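PDB 4TN0: UPF0141 protein yjdB from Campylobacter jejuni subsp. jejuni HB93-13, which is the phosphoethanolamine transferase EptC, whose periplasmic, alkaline phosphatase-like domain binds zinc, and which is required for polymyxin resistance and motility. Local coordinates for residues A[295-298]-A[299-302]; A[274-277]-A[278-282]; A[239-243]-A[244-248]. All coordinates share one frame; numbering follows the deposited sequence.

Overall arrangement
None of the three contacts nests in or crosses another: each is a local contact within continuous chain, and they follow in series. From the N terminus, contact 3 (239-243 with 244-248) comes first, closing the loop between strand 237-238 and helix 248-251 near the zinc site. Contact 2 (274-277 with 278-282) then turns edge strand 276-277 of the main sheet into helix 281-288. Contact 1 (295-298 with 299-302) closes a turn in the loop after that helix and folds back on contact 2, joined by Tyr300 O to Asn280 ND2 and by Leu302 against Leu276. Contact 3 touches neither; its centre lies about 18 Å from that of contact 2.

Contact 1: residues A[295-298]-A[299-302]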
ATOM      1  N   VAL A 295      20.673   9.176  -5.502  1.00 58.52           N
ATOM      2  CA  VAL A 295      19.950   7.925  -5.730  1.00 57.38           C
ATOM      3  C   VAL A 295      18.485   8.205  -6.051  1.00 57.58           C
ATOM      4  O   VAL A 295      17.748   7.301  -6.475  1.00 61.02           O
ATOM      5  CB  VAL A 295      20.034   6.975  -4.536  1.00 50.53           C
ATOM      6  CG1 VAL A 295      21.481   6.660  -4.210  1.00 47.10           C
ATOM      7  CG2 VAL A 295      19.301   7.552  -3.342  1.00 53.41           C
ATOM      8  N   TYR A 296      18.069   9.455  -5.854  1.00 50.38           N
ATOM      9  CA  TYR A 296      16.736   9.875  -6.253  1.00 51.56           C
ATOM     10  C   TYR A 296      16.618   9.906  -7.781  1.00 59.23           C
ATOM     11  O   TYR A 296      17.393  10.580  -8.472  1.00 64.30           O
ATOM     12  CB  TYR A 296      16.407  11.243  -5.654  1.00 55.60           C
ATOM     13  CG  TYR A 296      15.144  11.855  -6.209  1.00 62.54           C
ATOM     14  CD1 TYR A 296      13.890  11.389  -5.812  1.00 57.93           C
ATOM     15  CD2 TYR A 296      15.197  12.907  -7.116  1.00 61.65           C
ATOM     16  CE1 TYR A 296      12.730  11.943  -6.314  1.00 58.04           C
ATOM     17  CE2 TYR A 296      14.038  13.470  -7.626  1.00 63.16           C
ATOM     18  CZ  TYR A 296      12.808  12.982  -7.223  1.00 67.85           C
ATOM     19  OH  TYR A 296      11.655  13.541  -7.727  1.00 68.72           O
ATOM     20  N   GLU A 297      15.657   9.167  -8.319  1.00 54.68           N
ATOM     21  CA  GLU A 297      15.454   9.134  -9.763  1.00 55.13           C
ATOM     22  C   GLU A 297      14.132   9.787 -10.086  1.00 62.19           C
ATOM     23  O   GLU A 297      13.083   9.190  -9.901  1.00 69.64           O
ATOM     24  CB  GLU A 297      15.479   7.707 -10.300  1.00 59.22           C
ATOM     25  CG  GLU A 297      16.804   6.995 -10.195  1.00 53.55           C
ATOM     26  CD  GLU A 297      16.679   5.542 -10.578  1.00 61.02           C
ATOM     27  OE1 GLU A 297      15.751   4.884 -10.056  1.00 62.88           O
ATOM     28  OE2 GLU A 297      17.479   5.061 -11.409  1.00 64.19           O
ATOM     29  N   PRO A 298      14.182  11.009 -10.621  1.00 71.42           N
ATOM     30  CA  PRO A 298      12.980  11.819 -10.850  1.00 68.67           C
ATOM     31  C   PRO A 298      12.022  11.159 -11.826  1.00 64.04           C
ATOM     32  O   PRO A 298      10.840  11.487 -11.866  1.00 62.68           O
ATOM     33  CB  PRO A 298      13.535  13.117 -11.438  1.00 71.95           C
ATOM     34  CG  PRO A 298      14.881  12.739 -11.994  1.00 73.98           C
ATOM     35  CD  PRO A 298      15.409  11.676 -11.092  1.00 66.70           C
ATOM     36  N   GLU A 299      12.534  10.221 -12.606  1.00 66.59           N
ATOM     37  CA  GLU A 299      11.723   9.576 -13.619  1.00 66.90           C
ATOM     38  C   GLU A 299      11.057   8.325 -13.062  1.00 67.53           C
ATOM     39  O   GLU A 299      10.572   7.473 -13.815  1.00 63.22           O
ATOM     40  CB  GLU A 299      12.596   9.243 -14.813  1.00 65.31           C
ATOM     41  CG  GLU A 299      13.836  10.091 -14.832  1.00 70.55           C
ATOM     42  CD  GLU A 299      14.490  10.142 -16.192  1.00 79.13           C
ATOM     43  OE1 GLU A 299      14.299   9.182 -16.978  1.00 74.71           O
ATOM     44  OE2 GLU A 299      15.182  11.153 -16.470  1.00 79.72           O
ATOM     45  N   TYR A 300      11.040   8.243 -11.733  1.00 64.47           N
ATOM     46  CA  TYR A 300      10.369   7.177 -11.007  1.00 61.18           C
ATOM     47  C   TYR A 300       9.475   7.707  -9.874  1.00 65.83           C
ATOM     48  O   TYR A 300       8.810   6.924  -9.184  1.00 62.83           O
ATOM     49  CB  TYR A 300      11.403   6.201 -10.443  1.00 61.04           C
ATOM     50  CG  TYR A 300      11.733   5.059 -11.376  1.00 62.23           C
ATOM     51  CD1 TYR A 300      13.022   4.885 -11.865  1.00 60.62           C
ATOM     52  CD2 TYR A 300      10.748   4.157 -11.777  1.00 61.38           C
ATOM     53  CE1 TYR A 300      13.322   3.840 -12.716  1.00 59.03           C
ATOM     54  CE2 TYR A 300      11.040   3.112 -12.627  1.00 59.71           C
ATOM     55  CZ  TYR A 300      12.326   2.953 -13.091  1.00 60.61           C
ATOM     56  OH  TYR A 300      12.613   1.912 -13.941  1.00 65.57           O
ATOM     57  N   ASP A 301       9.466   9.026  -9.682  1.00 60.06           N
ATOM     58  CA  ASP A 301       8.613   9.665  -8.678  1.00 59.71           C
ATOM     59  C   ASP A 301       7.217   9.876  -9.275  1.00 66.28           C
ATOM     60  O   ASP A 301       7.065  10.595 -10.259  1.00 66.20           O
ATOM     61  CB  ASP A 301       9.240  10.987  -8.227  1.00 63.76           C
ATOM     62  CG  ASP A 301       8.553  11.606  -7.012  1.00 65.61           C
ATOM     63  OD1 ASP A 301       9.229  12.402  -6.326  1.00 67.84           O
ATOM     64  OD2 ASP A 301       7.364  11.317  -6.730  1.00 68.09           O
ATOM     65  N   LEU A 302       6.206   9.226  -8.696  1.00 65.75           N
ATOM     66  CA  LEU A 302       4.843   9.285  -9.227  1.00 64.43           C
ATOM     67  C   LEU A 302       4.287  10.706  -9.225  1.00 65.61           C
ATOM     68  O   LEU A 302       3.474  11.061 -10.078  1.00 67.33           O
ATOM     69  CB  LEU A 302       3.912   8.360  -8.437  1.00 62.26           C
ATOM     70  CG  LEU A 302       4.259   6.866  -8.369  1.00 59.37           C
ATOM     71  CD1 LEU A 302       3.332   6.164  -7.364  1.00 50.58           C
ATOM     72  CD2 LEU A 302       4.201   6.194  -9.745  1.00 49.41           C
TER
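A type I beta turn with Glu297 and Tyr300 at its ends and Pro298 and Glu299 at its corners makes this contact, in the loop after helix 281-288. Tyr300 N donates to Glu297 O at 2.9 Å, and the donor sits well above the carbonyl plane. The proline ring at the first corner lies side by side with the Glu299 chain, Pro298 CG coming to 4.0 Å from Glu299 CG.

A second bond spans the turn from outside. Tyr296 OH donates to Asp301 OD1 over 3.0 Å, meeting that oxygen on its anti side, 17° out of the carboxylate plane. Ring and carboxylate stand almost perpendicular, with OD1 at the ring's edge and in its plane. Asp301 CG is anti to its own backbone N (chi1 -170°), which swings the carboxylate back to the tyrosine; the other oxygen, OD2, accepts from Leu303 N, so both oxygens have partners. One face of the Tyr296 ring lies over Pro298 N, offset toward the rim.

Alongside, Glu297 and Tyr300 point the same way. Glu297 OE1 comes obliquely to 3.3 Å from Tyr300 CD1, while its salt bridge goes to Lys77, which also touches Tyr300. A proline-cornered type I turn, braced by a tyrosine-aspartate bond between its flanking residues, is thus the motif here.

Contact 2: residues A[274-277]-A[278-282]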
ATOM      1  N   LEU A 274      -0.164   4.626 -16.720  1.00 58.97           N
ATOM      2  CA  LEU A 274       1.200   4.232 -17.095  1.00 55.11           C
ATOM      3  C   LEU A 274       1.637   2.933 -16.438  1.00 54.49           C
ATOM      4  O   LEU A 274       1.298   2.686 -15.278  1.00 59.37           O
ATOM      5  CB  LEU A 274       2.195   5.336 -16.712  1.00 56.81           C
ATOM      6  CG  LEU A 274       2.146   6.696 -17.411  1.00 55.57           C
ATOM      7  CD1 LEU A 274       2.780   7.726 -16.507  1.00 63.10           C
ATOM      8  CD2 LEU A 274       2.867   6.647 -18.740  1.00 43.71           C
ATOM      9  N   LYS A 275       2.416   2.124 -17.156  1.00 52.83           N
ATOM     10  CA  LYS A 275       2.988   0.905 -16.583  1.00 48.60           C
ATOM     11  C   LYS A 275       3.966   1.252 -15.446  1.00 56.07           C
ATOM     12  O   LYS A 275       5.151   1.543 -15.669  1.00 56.46           O
ATOM     13  CB  LYS A 275       3.669   0.068 -17.670  1.00 47.08           C
ATOM     14  CG  LYS A 275       4.351  -1.216 -17.194  1.00 49.08           C
ATOM     15  CD  LYS A 275       4.857  -2.043 -18.380  1.00 61.80           C
ATOM     16  CE  LYS A 275       5.309  -3.451 -17.983  1.00 60.79           C
ATOM     17  NZ  LYS A 275       6.785  -3.551 -17.736  1.00 60.01           N
ATOM     18  N   LEU A 276       3.448   1.218 -14.222  1.00 50.59           N
ATOM     19  CA  LEU A 276       4.233   1.510 -13.033  1.00 50.98           C
ATOM     20  C   LEU A 276       4.253   0.278 -12.135  1.00 49.04           C
ATOM     21  O   LEU A 276       3.736  -0.768 -12.521  1.00 43.28           O
ATOM     22  CB  LEU A 276       3.658   2.722 -12.310  1.00 46.41           C
ATOM     23  CG  LEU A 276       3.601   3.953 -13.202  1.00 52.55           C
ATOM     24  CD1 LEU A 276       2.487   4.888 -12.774  1.00 56.65           C
ATOM     25  CD2 LEU A 276       4.945   4.658 -13.125  1.00 50.19           C
ATOM     26  N   SER A 277       4.859   0.400 -10.954  1.00 48.25           N
ATOM     27  CA  SER A 277       5.080  -0.751 -10.090  1.00 44.90           C
ATOM     28  C   SER A 277       5.630  -0.369  -8.724  1.00 43.09           C
ATOM     29  O   SER A 277       5.834   0.786  -8.439  1.00 44.57           O
ATOM     30  CB  SER A 277       6.044  -1.726 -10.758  1.00 43.05           C
ATOM     31  OG  SER A 277       7.350  -1.185 -10.767  1.00 46.34           O
ATOM     32  N   GLN A 278       5.867  -1.361  -7.880  1.00 44.02           N
ATOM     33  CA  GLN A 278       6.461  -1.113  -6.578  1.00 41.88           C
ATOM     34  C   GLN A 278       7.870  -0.531  -6.709  1.00 43.42           C
ATOM     35  O   GLN A 278       8.376   0.114  -5.779  1.00 51.15           O
ATOM     36  CB  GLN A 278       6.478  -2.401  -5.749  1.00 39.67           C
ATOM     37  CG  GLN A 278       5.163  -2.607  -4.987  1.00 40.69           C
ATOM     38  CD  GLN A 278       4.899  -4.047  -4.572  1.00 38.04           C
ATOM     39  OE1 GLN A 278       5.762  -4.917  -4.690  1.00 37.34           O
ATOM     40  NE2 GLN A 278       3.679  -4.310  -4.107  1.00 40.40           N
ATOM     41  N   ASP A 279       8.495  -0.740  -7.864  1.00 38.90           N
ATOM     42  CA  ASP A 279       9.792  -0.119  -8.159  1.00 50.84           C
ATOM     43  C   ASP A 279       9.757   1.407  -7.894  1.00 45.82           C
ATOM     44  O   ASP A 279      10.712   1.985  -7.392  1.00 46.81           O
ATOM     45  CB  ASP A 279      10.196  -0.393  -9.612  1.00 47.53           C
ATOM     46  CG  ASP A 279      10.680  -1.825  -9.836  1.00 46.63           C
ATOM     47  OD1 ASP A 279      10.854  -2.566  -8.844  1.00 41.38           O
ATOM     48  OD2 ASP A 279      10.911  -2.196 -11.016  1.00 47.87           O
ATOM     49  N   ASN A 280       8.623   2.021  -8.215  1.00 45.27           N
ATOM     50  CA  ASN A 280       8.401   3.443  -8.077  1.00 47.08           C
ATOM     51  C   ASN A 280       8.288   3.956  -6.647  1.00 49.98           C
ATOM     52  O   ASN A 280       8.263   5.166  -6.450  1.00 50.31           O
ATOM     53  CB  ASN A 280       7.118   3.840  -8.815  1.00 47.91           C
ATOM     54  CG  ASN A 280       7.228   3.674 -10.308  1.00 51.47           C
ATOM     55  OD1 ASN A 280       6.822   2.655 -10.864  1.00 52.86           O
ATOM     56  ND2 ASN A 280       7.778   4.681 -10.974  1.00 54.51           N
ATOM     57  N   LEU A 281       8.213   3.079  -5.644  1.00 49.07           N
ATOM     58  CA  LEU A 281       7.871   3.584  -4.312  1.00 47.87           C
ATOM     59  C   LEU A 281       9.067   4.313  -3.713  1.00 49.56           C
ATOM     60  O   LEU A 281       8.915   5.332  -3.032  1.00 49.51           O
ATOM     61  CB  LEU A 281       7.414   2.457  -3.354  1.00 37.93           C
ATOM     62  CG  LEU A 281       7.038   3.007  -1.959  1.00 43.69           C
ATOM     63  CD1 LEU A 281       5.869   3.980  -2.031  1.00 40.98           C
ATOM     64  CD2 LEU A 281       6.767   1.953  -0.866  1.00 40.89           C
ATOM     65  N   PHE A 282      10.263   3.846  -4.040  1.00 49.17           N
ATOM     66  CA  PHE A 282      11.462   4.411  -3.442  1.00 48.79           C
ATOM     67  C   PHE A 282      11.610   5.904  -3.757  1.00 54.54           C
ATOM     68  O   PHE A 282      11.688   6.721  -2.839  1.00 51.60           O
ATOM     69  CB  PHE A 282      12.705   3.652  -3.908  1.00 46.49           C
ATOM     70  CG  PHE A 282      13.970   4.120  -3.254  1.00 51.76           C
ATOM     71  CD1 PHE A 282      14.283   3.722  -1.964  1.00 48.15           C
ATOM     72  CD2 PHE A 282      14.824   4.998  -3.909  1.00 52.59           C
ATOM     73  CE1 PHE A 282      15.445   4.158  -1.354  1.00 51.49           C
ATOM     74  CE2 PHE A 282      15.985   5.446  -3.300  1.00 52.49           C
ATOM     75  CZ  PHE A 282      16.295   5.029  -2.022  1.00 52.91           C
TER
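Ser277 and Asn280 exchange two hydrogen bonds at the buried heart of this contact. Ser277 N donates to Asn280 OD1 at 3.0 Å, tilted 16° from the amide carbonyl plane, and Asn280 N returns a bond to Ser277 O at 3.1 Å. With CG anti to its carbonyl carbon (chi1 -67°), Asn280 sends its amide back toward the strand, where it crosses Leu276 at about a right angle: Leu276 CD2 lies 3.6 Å from Asn280 ND2. Asn280 ND2 in turn donates to Tyr300 O, so both ends of the amide are held and its rotation is fixed. The serine hydroxyl adds an ST turn, Asp279 N donating to Ser277 OG at 3.2 Å.

Strand 276-277, at the edge of the main sheet of this alkaline phosphatase-like fold, passes here into helix 281-288 through a turn of helical backbone, Gln278 and Asp279 at its corners. Gln278 leaves the turn toward the zinc site: OE1 accepts from Cys61 N, and NE2 donates to the backbone O of the zinc ligand Asp226.

The looser side belongs to Asp279, partly exposed, whose OD2 stays 3.7 Å from Ser277 OG while OD1 is bound by Arg78 N.

Contact 3: residues A[239-243]-A[244-248]; sequences HGMPY and AIAPS
Met241 reaches over the turn that follows it to touch Ile245 and Pro247, and these apolar contacts are one of two kinds of interaction here. Met241 CG meets Ile245 CG1 at 3.8 Å, the two side chains crossing at about a right angle. Farther out, Met241 SD lies 3.7 Å from Pro247 CD, again with the side chains roughly perpendicular. The methionine is extended through its first two torsions, CG anti to the backbone N (chi1 -178°), and this carries the sulfur past Ile245 to the proline ring. Ile245 answers by placing CG1 between its own backbone N and carbonyl carbon (chi1 69°), which turns that branch back over Pro242, to 3.5 Å from Pro242 O. The Ala246 methyl adds a looser contact, its CB 4.3 Å from Met241 CB. This apolar patch is at the surface, and crystal neighbours touch Met241, Ile245 and Pro247, so the lattice may influence its outer part.

Between the two halves of the loop the hydrogen bonds join backbone atoms. Ile245 N donates to Pro242 O at 3.0 Å, and one residue on, Ala246 N donates to Tyr243 O at 3.1 Å. Two type I beta turns therefore overlap, sharing Tyr243, Ala244 and Ile245. Both donors lie well above the carbonyl planes, the second by 71°.

Around the turn, Met241 N is bonded to Gln250 OE1 of helix 248-251, and Met241 O to Thr63. Tyr243 points inward, its OH bonded to Ser60 O and its side chain against Thr251. Just before the turn, His239 NE2 is bonded to a phosphate oxygen of the zinc-bound phosphothreonine at position 65, so the loop runs from strand 237-238 past the zinc site and its phosphothreonine into helix 248-251.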
ATOM      1  N   HIS A 239      -1.189 -17.312  -2.886  1.00 29.70           N
ATOM      2  CA  HIS A 239      -0.259 -16.591  -3.735  1.00 24.00           C
ATOM      3  C   HIS A 239       1.107 -17.223  -3.706  1.00 25.23           C
ATOM      4  O   HIS A 239       1.226 -18.427  -3.511  1.00 25.14           O
ATOM      5  CB  HIS A 239      -0.176 -15.122  -3.321  1.00 25.07           C
ATOM      6  CG  HIS A 239       0.012 -14.918  -1.848  1.00 32.41           C
ATOM      7  ND1 HIS A 239      -1.045 -14.869  -0.959  1.00 25.50           N
ATOM      8  CD2 HIS A 239       1.138 -14.746  -1.109  1.00 28.81           C
ATOM      9  CE1 HIS A 239      -0.576 -14.673   0.262  1.00 25.99           C
ATOM     10  NE2 HIS A 239       0.742 -14.594   0.200  1.00 30.53           N
ATOM     11  N   GLY A 240       2.137 -16.411  -3.922  1.00 24.45           N
ATOM     12  CA  GLY A 240       3.495 -16.889  -3.843  1.00 25.76           C
ATOM     13  C   GLY A 240       3.976 -17.757  -4.999  1.00 28.63           C
ATOM     14  O   GLY A 240       5.010 -18.411  -4.865  1.00 26.91           O
ATOM     15  N   MET A 241       3.243 -17.787  -6.114  1.00 26.19           N
ATOM     16  CA  MET A 241       3.700 -18.534  -7.302  1.00 30.86           C
ATOM     17  C   MET A 241       4.934 -17.816  -7.895  1.00 30.12           C
ATOM     18  O   MET A 241       4.986 -16.585  -7.900  1.00 27.74           O
ATOM     19  CB  MET A 241       2.562 -18.648  -8.333  1.00 28.64           C
ATOM     20  CG  MET A 241       2.910 -19.439  -9.599  1.00 39.90           C
ATOM     21  SD  MET A 241       1.526 -19.786 -10.727  1.00 37.42           S
ATOM     22  CE  MET A 241       0.649 -21.074  -9.844  1.00 36.64           C
ATOM     23  N   PRO A 242       5.945 -18.566  -8.368  1.00 31.81           N
ATOM     24  CA  PRO A 242       7.131 -17.847  -8.901  1.00 27.89           C
ATOM     25  C   PRO A 242       6.755 -16.755  -9.922  1.00 25.64           C
ATOM     26  O   PRO A 242       5.918 -16.967 -10.799  1.00 30.94           O
ATOM     27  CB  PRO A 242       7.962 -18.958  -9.532  1.00 25.43           C
ATOM     28  CG  PRO A 242       7.600 -20.203  -8.664  1.00 28.84           C
ATOM     29  CD  PRO A 242       6.128 -20.029  -8.342  1.00 25.31           C
ATOM     30  N   TYR A 243       7.315 -15.572  -9.735  1.00 24.25           N
ATOM     31  CA  TYR A 243       6.862 -14.387 -10.436  1.00 21.91           C
ATOM     32  C   TYR A 243       6.732 -14.561 -11.928  1.00 28.15           C
ATOM     33  O   TYR A 243       5.734 -14.146 -12.509  1.00 31.40           O
ATOM     34  CB  TYR A 243       7.826 -13.228 -10.143  1.00 27.30           C
ATOM     35  CG  TYR A 243       7.261 -11.863 -10.483  1.00 33.93           C
ATOM     36  CD1 TYR A 243       7.390 -11.314 -11.757  1.00 33.06           C
ATOM     37  CD2 TYR A 243       6.528 -11.158  -9.540  1.00 34.87           C
ATOM     38  CE1 TYR A 243       6.850 -10.064 -12.053  1.00 36.79           C
ATOM     39  CE2 TYR A 243       5.991  -9.934  -9.824  1.00 38.13           C
ATOM     40  CZ  TYR A 243       6.137  -9.389 -11.074  1.00 41.82           C
ATOM     41  OH  TYR A 243       5.569  -8.152 -11.306  1.00 42.89           O
ATOM     42  N   ALA A 244       7.743 -15.184 -12.541  1.00 26.16           N
ATOM     43  CA  ALA A 244       7.817 -15.288 -13.991  1.00 28.04           C
ATOM     44  C   ALA A 244       6.658 -16.134 -14.580  1.00 30.57           C
ATOM     45  O   ALA A 244       6.245 -15.924 -15.727  1.00 25.56           O
ATOM     46  CB  ALA A 244       9.184 -15.850 -14.411  1.00 21.31           C
ATOM     47  N   ILE A 245       6.106 -17.061 -13.805  1.00 25.60           N
ATOM     48  CA  ILE A 245       5.023 -17.846 -14.359  1.00 27.96           C
ATOM     49  C   ILE A 245       3.701 -17.466 -13.725  1.00 32.27           C
ATOM     50  O   ILE A 245       2.675 -18.024 -14.078  1.00 31.77           O
ATOM     51  CB  ILE A 245       5.216 -19.357 -14.173  1.00 27.62           C
ATOM     52  CG1 ILE A 245       5.088 -19.732 -12.692  1.00 32.69           C
ATOM     53  CG2 ILE A 245       6.527 -19.802 -14.723  1.00 22.77           C
ATOM     54  CD1 ILE A 245       5.110 -21.240 -12.422  1.00 25.19           C
ATOM     55  N   ALA A 246       3.720 -16.504 -12.802  1.00 34.68           N
ATOM     56  CA  ALA A 246       2.518 -16.171 -12.039  1.00 31.60           C
ATOM     57  C   ALA A 246       1.460 -15.513 -12.916  1.00 33.31           C
ATOM     58  O   ALA A 246       1.787 -14.735 -13.797  1.00 33.77           O
ATOM     59  CB  ALA A 246       2.878 -15.241 -10.856  1.00 30.92           C
ATOM     60  N   PRO A 247       0.175 -15.807 -12.659  1.00 33.78           N
ATOM     61  CA  PRO A 247      -0.900 -15.078 -13.344  1.00 33.40           C
ATOM     62  C   PRO A 247      -0.952 -13.619 -12.878  1.00 36.83           C
ATOM     63  O   PRO A 247      -0.520 -13.294 -11.752  1.00 33.72           O
ATOM     64  CB  PRO A 247      -2.170 -15.822 -12.905  1.00 34.95           C
ATOM     65  CG  PRO A 247      -1.809 -16.405 -11.582  1.00 32.45           C
ATOM     66  CD  PRO A 247      -0.342 -16.743 -11.647  1.00 34.39           C
ATOM     67  N   SER A 248      -1.501 -12.743 -13.712  1.00 32.91           N
ATOM     68  CA  SER A 248      -1.585 -11.335 -13.339  1.00 32.55           C
ATOM     69  C   SER A 248      -2.409 -11.118 -12.048  1.00 37.35           C
ATOM     70  O   SER A 248      -2.269 -10.080 -11.405  1.00 34.46           O
ATOM     71  CB  SER A 248      -2.160 -10.509 -14.488  1.00 29.73           C
ATOM     72  OG  SER A 248      -3.472 -10.921 -14.799  1.00 47.44           O
TER